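Local structure of arabinan endo-1,5-alpha-l-arabinosidase A (Cellvibrio cellulosa, 1GYH) at residues D68-K73 / P130-D135; K87-I92 / S118-D123; G138-S143 / F154-D159; K252-W257 / K307-Y312; R256-G261 / Y279-N284. The protein hydrolyses the alpha-1,5-linked L-arabinofuranose backbone of linear arabinan, releasing almost exclusively arabinotriose during breakdown of the plant cell wall. All coordinates share one frame; numbering follows the deposited sequence. Where two conformers were deposited one is given.

Contact 1: residues D68-K73 / P130-D135; sequences DIYQHK and PAIIAD
D68 and Y70 both hold CG anti to the backbone N (chi1 -159° and -171°), which lays their side chains across strand 131-134, while in I132 the same anti position is taken by CG2 and CG1 sits beside the backbone N. I132 CG2 therefore stands over the centre of the Y70 ring, 3.6 Å from the ring centroid and almost on the normal, a CH-pi contact. Further out, Y70 OH lies 3.6 Å from A134 CB. The axes of the two strand segments approach to 6.9 Å at 29°; they belong to the facing sheets of successive blades of the five-bladed beta-propeller, so side chains and water, not backbone pairing, join them. D68 OD2 accepts the backbone N-H of I132 (N to OD2 2.9 Å), met from above the carboxylate plane. Water 2 lies within hydrogen-bonding distance of D68 OD2 and I132 O, and water 1 of P130 O and, weakly, of D68 OD1. V11 touches D68 from strand 11-15, and M142 packs against I132 from strand 140-144.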
# COMPACT_ATOMS: atom_id res chain seq x y z
N ASP A 68 3.78 4.48 1.35
CA ASP A 68 2.73 4.87 2.31
C ASP A 68 3.00 6.25 2.84
O ASP A 68 4.18 6.61 3.15
CB ASP A 68 2.57 3.85 3.47
CG ASP A 68 1.19 3.95 4.14
OD1 ASP A 68 0.16 4.05 3.44
OD2 ASP A 68 1.03 3.91 5.36
N ILE A 69 1.94 7.06 2.94
CA ILE A 69 2.07 8.41 3.52
C ILE A 69 1.37 8.45 4.89
O ILE A 69 0.24 7.93 5.02
CB ILE A 69 1.58 9.50 2.51
CG1 ILE A 69 1.83 10.91 3.04
CG2 ILE A 69 0.09 9.36 2.17
CD1 ILE A 69 3.33 11.31 3.06
N TYR A 70 2.05 9.02 5.89
CA TYR A 70 1.56 9.06 7.26
C TYR A 70 1.93 10.37 7.92
O TYR A 70 3.10 10.75 7.93
CB TYR A 70 2.14 7.90 8.07
CG TYR A 70 1.53 7.72 9.46
CD1 TYR A 70 0.24 7.18 9.62
CD2 TYR A 70 2.26 8.04 10.60
CE1 TYR A 70 -0.32 7.03 10.90
CE2 TYR A 70 1.72 7.87 11.87
CZ TYR A 70 0.43 7.36 12.02
OH TYR A 70 -0.12 7.21 13.31
N GLN A 71 0.93 11.07 8.48
CA GLN A 71 1.14 12.29 9.25
C GLN A 71 1.30 12.00 10.77
O GLN A 71 0.51 11.25 11.37
CB GLN A 71 -0.01 13.29 9.01
CG GLN A 71 -0.11 13.73 7.55
CD GLN A 71 -1.01 14.91 7.31
OE1 GLN A 71 -0.93 15.91 8.04
NE2 GLN A 71 -1.84 14.83 6.25
N HIS A 72 2.32 12.60 11.37
CA HIS A 72 2.70 12.33 12.76
C HIS A 72 3.46 13.52 13.32
O HIS A 72 4.49 13.90 12.77
CB HIS A 72 3.60 11.10 12.83
CG HIS A 72 4.06 10.75 14.22
ND1 HIS A 72 3.28 10.06 15.12
CD2 HIS A 72 5.25 10.97 14.84
CE1 HIS A 72 3.96 9.88 16.24
NE2 HIS A 72 5.15 10.43 16.10
N LYS A 73 2.96 14.08 14.43
CA LYS A 73 3.54 15.25 15.11
C LYS A 73 3.97 16.39 14.17
O LYS A 73 5.06 16.94 14.32
CB LYS A 73 4.70 14.85 16.04
CG LYS A 73 4.34 13.91 17.20
CD LYS A 73 5.54 13.64 18.10
CE LYS A 73 5.37 12.39 18.94
NZ LYS A 73 4.39 12.59 20.03
N PRO A 130 4.80 -1.21 2.65
CA PRO A 130 4.47 -0.79 4.01
C PRO A 130 3.10 -0.09 4.12
O PRO A 130 2.62 0.55 3.15
CB PRO A 130 5.57 0.22 4.33
CG PRO A 130 5.89 0.79 3.06
CD PRO A 130 5.86 -0.36 2.09
N ALA A 131 2.49 -0.25 5.30
CA ALA A 131 1.27 0.50 5.67
C ALA A 131 1.31 0.81 7.17
O ALA A 131 1.59 -0.11 7.97
CB ALA A 131 0.01 -0.25 5.28
N ILE A 132 1.04 2.06 7.56
CA ILE A 132 1.25 2.47 8.95
C ILE A 132 -0.11 2.59 9.67
O ILE A 132 -1.02 3.20 9.14
CB ILE A 132 1.98 3.83 9.02
CG1 ILE A 132 3.28 3.86 8.15
CG2 ILE A 132 2.28 4.21 10.45
CD1 ILE A 132 4.31 2.79 8.50
N ILE A 133 -0.19 2.05 10.88
CA ILE A 133 -1.44 2.05 11.68
C ILE A 133 -1.15 2.31 13.15
O ILE A 133 -0.25 1.70 13.74
CB ILE A 133 -2.24 0.73 11.51
CG1 ILE A 133 -3.59 0.78 12.29
CG2 ILE A 133 -1.44 -0.52 12.00
CD1 ILE A 133 -4.58 1.78 11.69
N ALA A 134 -1.90 3.23 13.77
CA ALA A 134 -1.81 3.44 15.19
C ALA A 134 -2.95 2.73 15.93
O ALA A 134 -4.04 2.58 15.38
CB ALA A 134 -1.82 4.90 15.53
N ASP A 135 -2.67 2.35 17.18
CA ASP A 135 -3.65 1.69 18.05
C ASP A 135 -4.20 2.65 19.11
O ASP A 135 -3.90 3.83 19.07
CB ASP A 135 -3.10 0.36 18.61
CG ASP A 135 -1.98 0.49 19.63
OD1 ASP A 135 -1.79 1.57 20.26
OD2 ASP A 135 -1.25 -0.51 19.88
O HOH W 1 0.13 1.36 1.98
O HOH W 2 -1.56 3.80 6.54

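Contact 2: residues K87-I92 / S118-D123; sequences KNTSAI and SVPQRD
Residues 88-90 run antiparallel to 118-120, with S90 CA 5.5 Å from S118 CA, and T89 is the centre of an inverse gamma turn. S118 N donates to S90 O (3.0 Å), and S118 OG donates to N88 O (2.7 Å) from above the carbonyl plane; its chi1 of 51°, between the backbone N and the carbonyl carbon, aims the hydroxyl there. N88, its CG likewise placed, slides past P120 in the opposite direction, so that N88 OD1 lies 3.6 Å from P120 CG. Its ND2 donates to W125 O and to water 3, which also takes the Q121 N-H and donates to D123 O. Within the loop, D123 OD2 accepts from V119 N and from R122, whose NE and NH2 grip the carboxylate side-on. S90 OG is bonded to S83 and to N126, a probable substrate-binding residue like K87. The contact ties the start of strand 90-97 to the end of strand 110-118, the outermost of its sheet, with I92 reaching M142 on strand 140-144.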
# COMPACT_ATOMS: atom_id res chain seq x y z
N LYS A 87 12.28 -11.26 -6.59
CA LYS A 87 13.21 -11.55 -5.52
C LYS A 87 12.87 -10.89 -4.19
O LYS A 87 12.08 -9.94 -4.13
CB LYS A 87 14.59 -11.11 -5.95
CG LYS A 87 15.03 -11.79 -7.25
CD LYS A 87 16.53 -11.71 -7.41
CE LYS A 87 16.95 -10.92 -8.58
NZ LYS A 87 18.15 -11.61 -9.12
N ASN A 88 13.47 -11.36 -3.11
CA ASN A 88 13.27 -10.68 -1.84
C ASN A 88 14.51 -9.98 -1.34
O ASN A 88 14.69 -9.85 -0.15
CB ASN A 88 12.60 -11.58 -0.77
CG ASN A 88 13.50 -12.72 -0.27
OD1 ASN A 88 14.36 -13.24 -1.00
ND2 ASN A 88 13.27 -13.12 0.98
N THR A 89 15.36 -9.55 -2.27
CA THR A 89 16.42 -8.58 -2.00
C THR A 89 15.75 -7.19 -1.97
O THR A 89 15.64 -6.49 -3.02
CB THR A 89 17.48 -8.60 -3.09
OG1 THR A 89 16.88 -8.40 -4.39
CG2 THR A 89 18.24 -9.99 -3.14
N SER A 90 15.26 -6.82 -0.79
CA SER A 90 14.32 -5.69 -0.66
C SER A 90 14.49 -4.99 0.67
O SER A 90 14.97 -5.59 1.65
CB SER A 90 12.86 -6.16 -0.71
OG SER A 90 12.60 -6.99 -1.83
N ALA A 91 14.10 -3.73 0.69
CA ALA A 91 14.10 -2.97 1.93
C ALA A 91 13.08 -1.83 1.84
O ALA A 91 12.85 -1.25 0.75
CB ALA A 91 15.49 -2.38 2.24
N ILE A 92 12.52 -1.53 3.01
CA ILE A 92 11.64 -0.38 3.20
C ILE A 92 12.40 0.74 3.87
O ILE A 92 13.02 0.56 4.93
CB ILE A 92 10.37 -0.79 4.00
CG1 ILE A 92 9.51 -1.73 3.19
CG2 ILE A 92 9.58 0.46 4.40
CD1 ILE A 92 8.53 -2.60 4.05
N SER A 118 14.76 -7.41 4.00
CA SER A 118 14.73 -8.85 3.87
C SER A 118 16.01 -9.34 3.14
O SER A 118 16.51 -8.68 2.20
CB SER A 118 13.48 -9.31 3.09
OG SER A 118 13.26 -8.63 1.85
N VAL A 119 16.48 -10.49 3.59
CA VAL A 119 17.72 -11.14 3.12
C VAL A 119 17.43 -12.58 2.67
O VAL A 119 16.95 -13.40 3.44
CB VAL A 119 18.82 -11.14 4.18
CG1 VAL A 119 20.07 -11.94 3.70
CG2 VAL A 119 19.23 -9.75 4.58
N PRO A 120 17.67 -12.90 1.41
CA PRO A 120 17.41 -14.26 0.92
C PRO A 120 18.08 -15.34 1.78
O PRO A 120 19.21 -15.18 2.17
CB PRO A 120 18.02 -14.25 -0.51
CG PRO A 120 17.94 -12.84 -0.92
CD PRO A 120 18.15 -11.99 0.35
N GLN A 121 17.35 -16.40 2.07
CA GLN A 121 17.74 -17.57 2.86
C GLN A 121 17.75 -17.29 4.38
O GLN A 121 17.83 -18.23 5.15
CB GLN A 121 19.12 -18.17 2.41
CG GLN A 121 19.26 -18.43 0.89
CD GLN A 121 18.56 -19.69 0.46
OE1 GLN A 121 18.50 -20.67 1.22
NE2 GLN A 121 18.01 -19.69 -0.77
N ARG A 122 17.69 -16.02 4.78
CA ARG A 122 17.53 -15.66 6.18
C ARG A 122 16.04 -15.46 6.49
O ARG A 122 15.51 -16.08 7.44
CB ARG A 122 18.29 -14.38 6.53
CG ARG A 122 18.27 -14.05 8.08
CD ARG A 122 18.93 -12.69 8.43
NE ARG A 122 18.05 -11.57 8.08
CZ ARG A 122 18.37 -10.27 8.08
NH1 ARG A 122 19.60 -9.87 8.45
NH2 ARG A 122 17.45 -9.35 7.76
N ASP A 123 15.37 -14.66 5.68
CA ASP A 123 13.95 -14.27 5.94
C ASP A 123 12.93 -14.88 4.99
O ASP A 123 13.07 -14.77 3.79
CB ASP A 123 13.82 -12.74 5.89
CG ASP A 123 14.87 -12.05 6.72
OD1 ASP A 123 14.99 -12.33 7.97
OD2 ASP A 123 15.62 -11.20 6.20
O HOH W 3 14.45 -16.04 1.79

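Contact 3: residues G138-S143 / F154-D159; sequences GQVWMS and FKLNDD
K155 leaves the backbone with CB over one face of the W141 indole, 3.7 Å above its plane and offset toward the rim. K155 CG, anti to the backbone N (chi1 -167°), passes 4.0 Å from V140 O. CD runs along the far rim of the indole, near CZ2 and CH2, and also approaches Q139 OE1. A bend at chi3 (93°) then lets K155 NZ donate to Q139 OE1 at 2.8 Å from above the amide carbonyl plane. Q139 NE2 and W141 NE1 both donate to D135 OD2, which fixes the amide and the indole that the lysine crosses. This is the antiparallel hairpin of strands 140-144 and 151-155 within one propeller blade: W141 and K155 form a non-hydrogen-bonded pair, M142 and F154 a hydrogen-bonded one, and L156 N continues the pattern to V140 O (3.0 Å). On the opposite face, M142 and F154 lie side by side. M142 CB sits over the F154 ring, and M142 SD comes within 3.8 Å of F154 CZ in an oblique Met-aromatic contact. L156 CD1 packs near M142 CB and V140 CG1, while V115 of the preceding blade touches M142, F154 and L156. Water 4 bridges V140 N and L156 O.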
# COMPACT_ATOMS: atom_id res chain seq x y z
N GLY A 138 -1.32 4.37 22.26
CA GLY A 138 -0.16 5.22 22.01
C GLY A 138 0.95 4.57 21.14
O GLY A 138 2.10 5.09 21.09
N GLN A 139 0.65 3.46 20.48
CA GLN A 139 1.69 2.71 19.73
C GLN A 139 1.43 2.83 18.23
O GLN A 139 0.28 2.97 17.80
CB GLN A 139 1.73 1.24 20.17
CG GLN A 139 2.00 1.05 21.66
CD GLN A 139 1.96 -0.43 22.14
OE1 GLN A 139 2.91 -0.88 22.79
NE2 GLN A 139 0.86 -1.14 21.88
N VAL A 140 2.52 2.79 17.44
CA VAL A 140 2.43 2.85 15.98
C VAL A 140 3.10 1.61 15.40
O VAL A 140 4.15 1.18 15.88
CB VAL A 140 3.05 4.14 15.43
CG1 VAL A 140 2.85 4.21 13.94
CG2 VAL A 140 2.39 5.35 16.07
N TRP A 141 2.44 1.02 14.41
CA TRP A 141 2.83 -0.27 13.81
C TRP A 141 3.02 -0.15 12.29
O TRP A 141 2.37 0.65 11.63
CB TRP A 141 1.76 -1.33 14.11
CG TRP A 141 1.41 -1.56 15.60
CD1 TRP A 141 0.57 -0.79 16.38
CD2 TRP A 141 1.87 -2.62 16.44
NE1 TRP A 141 0.51 -1.31 17.65
CE2 TRP A 141 1.29 -2.44 17.71
CE3 TRP A 141 2.73 -3.72 16.25
CZ2 TRP A 141 1.54 -3.30 18.78
CZ3 TRP A 141 2.97 -4.57 17.29
CH2 TRP A 141 2.38 -4.37 18.56
N MET A 142 3.92 -0.98 11.74
CA MET A 142 3.99 -1.18 10.29
C MET A 142 3.54 -2.57 9.93
O MET A 142 4.01 -3.57 10.52
CB MET A 142 5.44 -0.94 9.79
CG MET A 142 5.60 -1.20 8.28
SD MET A 142 7.29 -0.99 7.62
CE MET A 142 7.49 0.79 7.78
N SER A 143 2.61 -2.67 8.97
CA SER A 143 2.34 -3.90 8.28
C SER A 143 3.05 -3.86 6.92
O SER A 143 3.25 -2.81 6.34
CB SER A 143 0.83 -4.16 8.09
OG SER A 143 0.21 -3.20 7.23
N PHE A 154 4.82 -5.19 12.77
CA PHE A 154 5.77 -5.01 13.86
C PHE A 154 5.68 -3.64 14.45
O PHE A 154 5.26 -2.70 13.79
CB PHE A 154 7.26 -5.33 13.47
CG PHE A 154 7.87 -4.36 12.50
CD1 PHE A 154 7.72 -4.56 11.13
CD2 PHE A 154 8.60 -3.27 12.94
CE1 PHE A 154 8.23 -3.67 10.22
CE2 PHE A 154 9.16 -2.36 11.99
CZ PHE A 154 8.96 -2.58 10.64
N LYS A 155 6.09 -3.54 15.71
CA LYS A 155 6.04 -2.26 16.42
C LYS A 155 7.19 -1.30 16.05
O LYS A 155 8.38 -1.69 16.02
CB LYS A 155 5.96 -2.50 17.91
CG LYS A 155 5.58 -1.24 18.73
CD LYS A 155 5.01 -1.67 20.12
CE LYS A 155 6.00 -1.72 21.18
NZ LYS A 155 5.35 -2.22 22.52
N LEU A 156 6.84 -0.04 15.75
CA LEU A 156 7.84 0.98 15.36
C LEU A 156 8.36 1.71 16.59
O LEU A 156 7.67 1.78 17.61
CB LEU A 156 7.26 2.00 14.38
CG LEU A 156 7.07 1.45 12.97
CD1 LEU A 156 6.12 2.30 12.17
CD2 LEU A 156 8.44 1.32 12.25
N ASN A 157 9.61 2.20 16.50
CA ASN A 157 10.22 2.95 17.57
C ASN A 157 9.60 4.33 17.66
O ASN A 157 8.72 4.66 16.88
CB ASN A 157 11.78 3.03 17.45
CG ASN A 157 12.26 3.88 16.28
OD1 ASN A 157 11.47 4.31 15.46
ND2 ASN A 157 13.57 4.09 16.18
N ASP A 158 10.06 5.11 18.64
CA ASP A 158 9.50 6.43 18.95
C ASP A 158 9.60 7.44 17.81
O ASP A 158 8.68 8.27 17.68
CB ASP A 158 10.13 7.02 20.22
CG ASP A 158 9.59 6.40 21.51
OD1 ASP A 158 8.71 5.51 21.50
OD2 ASP A 158 10.00 6.79 22.62
N ASP A 159 10.65 7.37 16.96
CA ASP A 159 10.73 8.31 15.80
C ASP A 159 10.15 7.77 14.52
O ASP A 159 10.27 8.44 13.49
CB ASP A 159 12.14 8.85 15.39
CG ASP A 159 13.13 8.92 16.55
OD1 ASP A 159 12.90 9.86 17.32
OD2 ASP A 159 14.12 8.19 16.79
O HOH W 4 5.04 2.46 18.74

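Contact 4: residues K252-W257 / K307-Y312; sequences KGNKRW and KELDSY
The tight part lies at W257, whose indole is held at face and edge by the short helix 308-311. L309 CB sits over the five-membered ring, 3.7 Å from W257 CD1, and L309 O comes 3.4 Å from W257 CZ2. At the edge, W257 NE1 donates in the ring plane to D310 OD1 (3.1 Å) along a nearly straight bond of 169°. D310 OD1 also accepts from R256 NE (2.9 Å), so two donors pin it. The bend of R256 at chi3 (-50°) lets NE and NH2 grip the carboxylate side-on, R256 NH2 reaching the syn lone pair of D310 OD2 at 3.1 Å; this salt bridge would be expected to favour the ionised aspartate. The solvent side is looser: the R256 side chain is exposed, and water 5 links N254 ND2 to D310 OD2. N254 ND2 also bonds E306, and OD1 takes the N-H of R256 and W257. That pair of bonds makes an Asx turn and Asx motif, which shapes the loop entering strand 257-268, the innermost strand of a propeller blade.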
# COMPACT_ATOMS: atom_id res chain seq x y z
N LYS A 252 -13.61 -7.35 -7.23
CA LYS A 252 -12.86 -7.97 -8.31
C LYS A 252 -13.17 -7.29 -9.63
O LYS A 252 -14.07 -6.47 -9.76
CB LYS A 252 -13.15 -9.47 -8.43
CG LYS A 252 -14.58 -9.88 -8.82
CD LYS A 252 -14.83 -11.42 -8.77
CE LYS A 252 -16.30 -11.73 -9.15
NZ LYS A 252 -16.56 -13.14 -9.58
N GLY A 253 -12.37 -7.63 -10.64
CA GLY A 253 -12.48 -6.98 -11.93
C GLY A 253 -13.62 -7.46 -12.76
O GLY A 253 -14.30 -8.41 -12.39
N ASN A 254 -13.80 -6.80 -13.90
CA ASN A 254 -14.82 -7.13 -14.87
C ASN A 254 -14.26 -6.98 -16.32
O ASN A 254 -13.05 -6.86 -16.51
CB ASN A 254 -16.07 -6.26 -14.62
CG ASN A 254 -15.77 -4.78 -14.67
OD1 ASN A 254 -15.07 -4.29 -15.61
ND2 ASN A 254 -16.31 -4.02 -13.67
N LYS A 255 -15.13 -6.99 -17.31
CA LYS A 255 -14.68 -6.91 -18.72
C LYS A 255 -13.89 -5.63 -19.07
O LYS A 255 -13.05 -5.64 -19.98
CB LYS A 255 -15.84 -7.12 -19.70
CG LYS A 255 -16.89 -5.99 -19.81
CD LYS A 255 -18.27 -6.47 -20.40
CE LYS A 255 -18.30 -6.56 -21.90
NZ LYS A 255 -19.68 -6.87 -22.45
N ARG A 256 -14.16 -4.53 -18.36
CA ARG A 256 -13.54 -3.25 -18.66
C ARG A 256 -12.27 -3.02 -17.84
O ARG A 256 -11.37 -2.27 -18.29
CB ARG A 256 -14.52 -2.08 -18.45
CG ARG A 256 -15.54 -1.89 -19.55
CD ARG A 256 -16.66 -0.84 -19.27
NE ARG A 256 -17.31 -1.06 -17.99
CZ ARG A 256 -18.17 -2.05 -17.72
NH1 ARG A 256 -18.53 -2.92 -18.64
NH2 ARG A 256 -18.68 -2.14 -16.50
N TRP A 257 -12.18 -3.65 -16.67
CA TRP A 257 -11.13 -3.43 -15.67
C TRP A 257 -10.57 -4.79 -15.26
O TRP A 257 -11.14 -5.50 -14.42
CB TRP A 257 -11.67 -2.66 -14.45
CG TRP A 257 -12.21 -1.38 -14.87
CD1 TRP A 257 -13.52 -1.09 -15.12
CD2 TRP A 257 -11.47 -0.18 -15.18
NE1 TRP A 257 -13.65 0.20 -15.56
CE2 TRP A 257 -12.41 0.78 -15.63
CE3 TRP A 257 -10.10 0.17 -15.14
CZ2 TRP A 257 -12.03 2.09 -16.03
CZ3 TRP A 257 -9.73 1.45 -15.55
CH2 TRP A 257 -10.70 2.40 -15.97
N LYS A 307 -19.66 -0.21 -10.15
CA LYS A 307 -19.95 0.79 -11.18
C LYS A 307 -19.09 2.03 -11.07
O LYS A 307 -18.85 2.67 -12.08
CB LYS A 307 -21.45 1.17 -11.18
CG LYS A 307 -22.33 0.02 -11.66
CD LYS A 307 -23.79 0.11 -11.18
CE LYS A 307 -24.49 1.34 -11.64
NZ LYS A 307 -25.98 1.23 -11.38
N GLU A 308 -18.62 2.35 -9.85
CA GLU A 308 -17.73 3.50 -9.68
C GLU A 308 -16.33 3.33 -10.33
O GLU A 308 -15.62 4.30 -10.54
CB GLU A 308 -17.61 3.88 -8.21
CG GLU A 308 -18.95 4.42 -7.68
CD GLU A 308 -18.93 4.85 -6.22
OE1 GLU A 308 -17.92 4.66 -5.54
OE2 GLU A 308 -19.96 5.37 -5.76
N LEU A 309 -15.95 2.10 -10.66
CA LEU A 309 -14.78 1.91 -11.56
C LEU A 309 -14.96 2.67 -12.86
O LEU A 309 -13.96 3.16 -13.41
CB LEU A 309 -14.48 0.44 -11.84
CG LEU A 309 -14.13 -0.43 -10.66
CD1 LEU A 309 -14.11 -1.90 -11.05
CD2 LEU A 309 -12.83 -0.04 -9.98
N ASP A 310 -16.19 2.79 -13.36
CA ASP A 310 -16.46 3.58 -14.57
C ASP A 310 -16.74 5.07 -14.32
O ASP A 310 -16.32 5.90 -15.10
CB ASP A 310 -17.61 2.99 -15.36
CG ASP A 310 -17.40 1.54 -15.69
OD1 ASP A 310 -16.42 1.26 -16.43
OD2 ASP A 310 -18.16 0.64 -15.25
N SER A 311 -17.46 5.40 -13.25
CA SER A 311 -17.92 6.78 -13.05
C SER A 311 -16.93 7.67 -12.33
O SER A 311 -17.06 8.91 -12.41
CB SER A 311 -19.27 6.81 -12.32
OG SER A 311 -19.21 6.17 -11.06
N TYR A 312 -15.94 7.09 -11.65
CA TYR A 312 -14.81 7.89 -11.13
C TYR A 312 -13.78 8.02 -12.27
O TYR A 312 -13.20 7.02 -12.73
CB TYR A 312 -14.14 7.36 -9.89
CG TYR A 312 -12.93 8.18 -9.54
CD1 TYR A 312 -13.05 9.31 -8.74
CD2 TYR A 312 -11.67 7.88 -10.09
CE1 TYR A 312 -11.94 10.10 -8.45
CE2 TYR A 312 -10.56 8.67 -9.79
CZ TYR A 312 -10.70 9.78 -8.99
OH TYR A 312 -9.62 10.59 -8.71
O HOH W 5 -17.32 -1.27 -13.53

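Contact 5: residues R256-G261 / Y279-N284; sequences RWVGLG and YEAADN
Strands 257-268 and 271-280 form an antiparallel hairpin, with W257 and E280 as a non-hydrogen-bonded pair (CA to CA 4.9 Å). V258 N donates to Y279 O (2.9 Å), Y279 N donates to G259 O along a nearly straight bond of 174°, and A281 N donates to R256 O. Water 6 also donates to R256 O and accepts from A282 N, bridging the turn beyond the strand. E280, with CG anti to the backbone N and an extended chain, lies alongside W257 and points the same way. E280 CB comes 3.4 Å from W257 CZ3, CG rests over the six-membered ring, and the carboxylate is 23° from the ring plane. V258 O meets the Y279 ring at its edge. E280 OE1 is paired with K288, so the indole lies against an aliphatic arm whose charge is probably balanced by that lysine. Y279 OH bonds H8, so the polar end of this buried tyrosine is tied down close to D9, the probable proton acceptor, and to the probable substrate-binding residue Q287.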
# COMPACT_ATOMS: atom_id res chain seq x y z
N ARG A 256 -14.16 -4.53 -18.36
CA ARG A 256 -13.54 -3.25 -18.66
C ARG A 256 -12.27 -3.02 -17.84
O ARG A 256 -11.37 -2.27 -18.29
CB ARG A 256 -14.52 -2.08 -18.45
CG ARG A 256 -15.54 -1.89 -19.55
CD ARG A 256 -16.66 -0.84 -19.27
NE ARG A 256 -17.31 -1.06 -17.99
CZ ARG A 256 -18.17 -2.05 -17.72
NH1 ARG A 256 -18.53 -2.92 -18.64
NH2 ARG A 256 -18.68 -2.14 -16.50
N TRP A 257 -12.18 -3.65 -16.67
CA TRP A 257 -11.13 -3.43 -15.67
C TRP A 257 -10.57 -4.79 -15.26
O TRP A 257 -11.14 -5.50 -14.42
CB TRP A 257 -11.67 -2.66 -14.45
CG TRP A 257 -12.21 -1.38 -14.87
CD1 TRP A 257 -13.52 -1.09 -15.12
CD2 TRP A 257 -11.47 -0.18 -15.18
NE1 TRP A 257 -13.65 0.20 -15.56
CE2 TRP A 257 -12.41 0.78 -15.63
CE3 TRP A 257 -10.10 0.17 -15.14
CZ2 TRP A 257 -12.03 2.09 -16.03
CZ3 TRP A 257 -9.73 1.45 -15.55
CH2 TRP A 257 -10.70 2.40 -15.97
N VAL A 258 -9.46 -5.20 -15.90
CA VAL A 258 -8.97 -6.58 -15.78
C VAL A 258 -7.85 -6.61 -14.79
O VAL A 258 -6.70 -6.29 -15.10
CB VAL A 258 -8.62 -7.18 -17.15
CG1 VAL A 258 -8.15 -8.61 -17.04
CG2 VAL A 258 -9.81 -7.13 -18.05
N GLY A 259 -8.21 -6.93 -13.56
CA GLY A 259 -7.33 -6.83 -12.43
C GLY A 259 -7.39 -5.48 -11.76
O GLY A 259 -7.45 -4.45 -12.44
N LEU A 260 -7.37 -5.50 -10.43
CA LEU A 260 -7.39 -4.26 -9.66
C LEU A 260 -6.93 -4.54 -8.25
O LEU A 260 -6.95 -5.66 -7.82
CB LEU A 260 -8.81 -3.61 -9.71
CG LEU A 260 -10.06 -4.42 -9.30
CD1 LEU A 260 -10.16 -4.68 -7.85
CD2 LEU A 260 -11.31 -3.61 -9.77
N GLY A 261 -6.42 -3.55 -7.53
CA GLY A 261 -5.92 -3.82 -6.22
C GLY A 261 -4.86 -2.85 -5.71
O GLY A 261 -4.83 -1.67 -6.11
N TYR A 279 -6.62 -1.93 -14.06
CA TYR A 279 -6.07 -1.99 -15.42
C TYR A 279 -7.16 -1.88 -16.51
O TYR A 279 -8.01 -2.77 -16.64
CB TYR A 279 -5.24 -3.30 -15.59
CG TYR A 279 -4.13 -3.50 -14.54
CD1 TYR A 279 -2.90 -2.80 -14.61
CD2 TYR A 279 -4.28 -4.40 -13.50
CE1 TYR A 279 -1.89 -2.98 -13.63
CE2 TYR A 279 -3.26 -4.58 -12.53
CZ TYR A 279 -2.06 -3.89 -12.60
OH TYR A 279 -1.03 -4.08 -11.62
N GLU A 280 -7.10 -0.84 -17.33
CA GLU A 280 -8.16 -0.53 -18.26
C GLU A 280 -7.99 -1.28 -19.55
O GLU A 280 -7.10 -0.93 -20.36
CB GLU A 280 -8.19 0.98 -18.59
CG GLU A 280 -9.45 1.42 -19.30
CD GLU A 280 -9.58 2.94 -19.47
OE1 GLU A 280 -8.66 3.70 -19.12
OE2 GLU A 280 -10.64 3.36 -19.99
N ALA A 281 -8.87 -2.25 -19.80
CA ALA A 281 -8.75 -3.09 -20.98
C ALA A 281 -8.81 -2.32 -22.28
O ALA A 281 -8.14 -2.69 -23.23
CB ALA A 281 -9.80 -4.19 -20.97
N ALA A 282 -9.60 -1.25 -22.36
CA ALA A 282 -9.74 -0.47 -23.58
C ALA A 282 -8.54 0.46 -23.87
O ALA A 282 -8.50 1.10 -24.92
CB ALA A 282 -11.04 0.36 -23.55
N ASP A 283 -7.59 0.54 -22.94
CA ASP A 283 -6.40 1.41 -23.06
C ASP A 283 -5.12 0.60 -22.78
O ASP A 283 -4.37 0.94 -21.88
CB ASP A 283 -6.51 2.59 -22.07
CG ASP A 283 -5.40 3.63 -22.24
OD1 ASP A 283 -4.86 3.77 -23.36
OD2 ASP A 283 -5.02 4.38 -21.30
N ASN A 284 -4.88 -0.47 -23.55
CA ASN A 284 -3.70 -1.33 -23.33
C ASN A 284 -3.43 -1.82 -21.90
O ASN A 284 -2.27 -1.97 -21.50
CB ASN A 284 -2.44 -0.62 -23.82
CG ASN A 284 -2.54 -0.20 -25.25
OD1 ASN A 284 -2.77 -1.05 -26.13
ND2 ASN A 284 -2.42 1.12 -25.52
O HOH W 6 -11.88 -0.86 -20.39

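Contacts 1, 2 and 3 lie together in the early part of the chain, and contacts 4 and 5 late in it; contact 2 is nested inside the loop closed by contact 1. Contacts 1 and 3 are 9 Å apart, centre to centre, and share the sheet of strands 131-134 and 140-144, with I133 O to W141 N at 2.9 Å. Contact 2, about 23 Å from contact 1 centre to centre, touches both through I92. Contacts 4 and 5, centres 8 Å apart, share R256 and W257. Contact 1 thus joins the sheets of two successive blades, contact 3 the hairpin within the second, contact 5 the hairpin of a blade across the chain's centre, and contact 4 that blade to helix 308-311.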